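Local coordinates for protein imidazoleglycerol-phosphate dehydratase (Staphylococcus aureus subsp. aureus, PDB 2AE8) that catalyses the manganese-dependent dehydration of imidazoleglycerol phosphate to imidazoleacetol phosphate, the sixth step of histidine biosynthesis, at residues 69-74 against 195-201. Sequence-based numbering, arbitrary orientation.
Sequences LFTFHS and KAFSRAL
Where Ser74 and His73 meet Ser198 and Arg199, the two helices run roughly parallel, their axes 7.6 Å apart and crossing at -36°, close enough for Ser74 CA to lie 3.4 Å from Ser198 O. At the crossing the small Ser198 side chain fits as a knob among Leu69, Phe70, His73 and Ser74, its CB 3.5 Å from His73 CB, while its OG hydrogen-bonds back to Phe194 O. The His73 imidazole takes a nearly straight hydrogen bond at its edge, Arg199 NE to His73 ND1 (3.2 Å), lying in both the ring and guanidinium planes although these are turned 64° apart. Lys195 CG makes a CH-pi contact over one ring face, offset toward the rim, and Phe72 CD2 lies over the other. Helices 61-74 and 186-205 thus pack together in the beta-alpha-beta sandwich, a fold built by duplication of a half-domain. Residues 69-73 and Lys195 probably line the substrate site, and Leu69 lies beside the metal ligands His65 and Glu191. Phe70, CG anti to the backbone N (chi1 170°), brings CE1 to Leu201 CD2 at 3.9 Å and the edge of Phe197 at CE2. Ser74 OG hydrogen-bonds Phe70 O from above the carbonyl plane, a second donor beside Ser74 N. Lys195 NZ hydrogen-bonds Tyr118 OH of the neighbouring subunit.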
loop_
_atom_site.group_PDB
_atom_site.type_symbol
_atom_site.label_atom_id
_atom_site.label_comp_id
_atom_site.label_asym_id
_atom_site.label_seq_id
_atom_site.Cartn_x
_atom_site.Cartn_y
_atom_site.Cartn_z
ATOM N N LEU B 69 -46.000 14.714 13.161
ATOM C CA LEU B 69 -45.370 13.639 13.934
ATOM C C LEU B 69 -44.823 14.134 15.274
ATOM O O LEU B 69 -45.000 13.487 16.322
ATOM C CB LEU B 69 -44.247 12.982 13.104
ATOM C CG LEU B 69 -44.719 11.953 12.079
ATOM C CD1 LEU B 69 -43.643 11.745 11.028
ATOM C CD2 LEU B 69 -45.089 10.602 12.752
ATOM N N PHE B 70 -44.160 15.284 15.235
ATOM C CA PHE B 70 -43.650 15.936 16.435
ATOM C C PHE B 70 -44.778 16.124 17.461
ATOM O O PHE B 70 -44.640 15.767 18.637
ATOM C CB PHE B 70 -43.013 17.278 16.065
ATOM C CG PHE B 70 -42.672 18.147 17.251
ATOM C CD1 PHE B 70 -41.444 18.014 17.903
ATOM C CD2 PHE B 70 -43.577 19.111 17.709
ATOM C CE1 PHE B 70 -41.121 18.820 19.007
ATOM C CE2 PHE B 70 -43.276 19.914 18.811
ATOM C CZ PHE B 70 -42.046 19.767 19.469
ATOM N N THR B 71 -45.906 16.668 17.013
ATOM C CA THR B 71 -47.003 16.931 17.959
ATOM C C THR B 71 -47.473 15.668 18.632
ATOM O O THR B 71 -47.583 15.632 19.860
ATOM C CB THR B 71 -48.193 17.703 17.333
ATOM O OG1 THR B 71 -48.790 16.939 16.282
ATOM C CG2 THR B 71 -47.732 19.011 16.799
ATOM N N PHE B 72 -47.697 14.610 17.853
ATOM C CA PHE B 72 -48.179 13.340 18.403
ATOM C C PHE B 72 -47.187 12.706 19.366
ATOM O O PHE B 72 -47.567 12.212 20.438
ATOM C CB PHE B 72 -48.509 12.349 17.272
ATOM C CG PHE B 72 -49.085 11.049 17.756
ATOM C CD1 PHE B 72 -50.467 10.877 17.843
ATOM C CD2 PHE B 72 -48.254 9.992 18.138
ATOM C CE1 PHE B 72 -51.010 9.671 18.298
ATOM C CE2 PHE B 72 -48.783 8.786 18.605
ATOM C CZ PHE B 72 -50.167 8.624 18.678
ATOM N N HIS B 73 -45.911 12.697 18.989
ATOM C CA HIS B 73 -44.907 11.982 19.790
ATOM C C HIS B 73 -44.348 12.743 20.976
ATOM O O HIS B 73 -43.840 12.117 21.901
ATOM C CB HIS B 73 -43.775 11.458 18.895
ATOM C CG HIS B 73 -44.220 10.355 17.993
ATOM N ND1 HIS B 73 -44.305 9.051 18.415
ATOM C CD2 HIS B 73 -44.669 10.369 16.716
ATOM C CE1 HIS B 73 -44.759 8.297 17.429
ATOM N NE2 HIS B 73 -44.989 9.073 16.387
ATOM N N SER B 74 -44.421 14.078 20.938
ATOM C CA SER B 74 -44.012 14.921 22.070
ATOM C C SER B 74 -45.141 15.159 23.088
ATOM O O SER B 74 -44.874 15.529 24.231
ATOM C CB SER B 74 -43.498 16.284 21.599
ATOM O OG SER B 74 -44.538 17.062 21.019
ATOM N N LYS B 195 -39.396 11.242 15.020
ATOM C CA LYS B 195 -40.070 10.452 16.045
ATOM C C LYS B 195 -39.247 10.348 17.333
ATOM O O LYS B 195 -39.756 10.575 18.433
ATOM C CB LYS B 195 -40.455 9.052 15.538
ATOM C CG LYS B 195 -41.615 9.017 14.491
ATOM C CD LYS B 195 -42.029 7.569 14.089
ATOM C CE LYS B 195 -42.442 6.702 15.309
ATOM N NZ LYS B 195 -43.091 5.403 14.892
ATOM N N ALA B 196 -37.970 10.005 17.201
ATOM C CA ALA B 196 -37.101 9.844 18.353
ATOM C C ALA B 196 -36.879 11.154 19.102
ATOM O O ALA B 196 -36.913 11.159 20.318
ATOM C CB ALA B 196 -35.757 9.229 17.939
ATOM N N PHE B 197 -36.616 12.247 18.394
ATOM C CA PHE B 197 -36.427 13.527 19.064
ATOM C C PHE B 197 -37.679 13.929 19.862
ATOM O O PHE B 197 -37.576 14.351 21.011
ATOM C CB PHE B 197 -36.110 14.642 18.065
ATOM C CG PHE B 197 -36.064 16.019 18.704
ATOM C CD1 PHE B 197 -34.935 16.437 19.397
ATOM C CD2 PHE B 197 -37.177 16.876 18.641
ATOM C CE1 PHE B 197 -34.883 17.693 20.000
ATOM C CE2 PHE B 197 -37.143 18.126 19.251
ATOM C CZ PHE B 197 -35.990 18.544 19.927
ATOM N N SER B 198 -38.848 13.814 19.225
ATOM C CA SER B 198 -40.129 14.200 19.835
ATOM C C SER B 198 -40.369 13.401 21.105
ATOM O O SER B 198 -40.746 13.959 22.126
ATOM C CB SER B 198 -41.279 13.908 18.886
ATOM O OG SER B 198 -41.078 14.546 17.656
ATOM N N ARG B 199 -40.170 12.091 21.024
ATOM C CA ARG B 199 -40.410 11.223 22.150
ATOM C C ARG B 199 -39.436 11.509 23.273
ATOM O O ARG B 199 -39.840 11.604 24.420
ATOM C CB ARG B 199 -40.342 9.758 21.746
ATOM C CG ARG B 199 -41.529 9.298 20.929
ATOM C CD ARG B 199 -41.901 7.886 21.312
ATOM N NE ARG B 199 -43.348 7.708 21.207
ATOM C CZ ARG B 199 -44.085 6.965 22.027
ATOM N NH1 ARG B 199 -43.537 6.295 23.040
ATOM N NH2 ARG B 199 -45.380 6.887 21.817
ATOM N N ALA B 200 -38.154 11.649 22.937
ATOM C CA ALA B 200 -37.120 11.980 23.924
ATOM C C ALA B 200 -37.423 13.313 24.606
ATOM O O ALA B 200 -37.265 13.439 25.829
ATOM C CB ALA B 200 -35.729 12.042 23.258
ATOM N N LEU B 201 -37.808 14.308 23.813
ATOM C CA LEU B 201 -38.213 15.606 24.350
ATOM C C LEU B 201 -39.414 15.455 25.278
ATOM O O LEU B 201 -39.371 15.920 26.410
ATOM C CB LEU B 201 -38.524 16.618 23.236
ATOM C CG LEU B 201 -38.988 18.005 23.723
ATOM C CD1 LEU B 201 -37.908 18.736 24.508
ATOM C CD2 LEU B 201 -39.494 18.858 22.573
#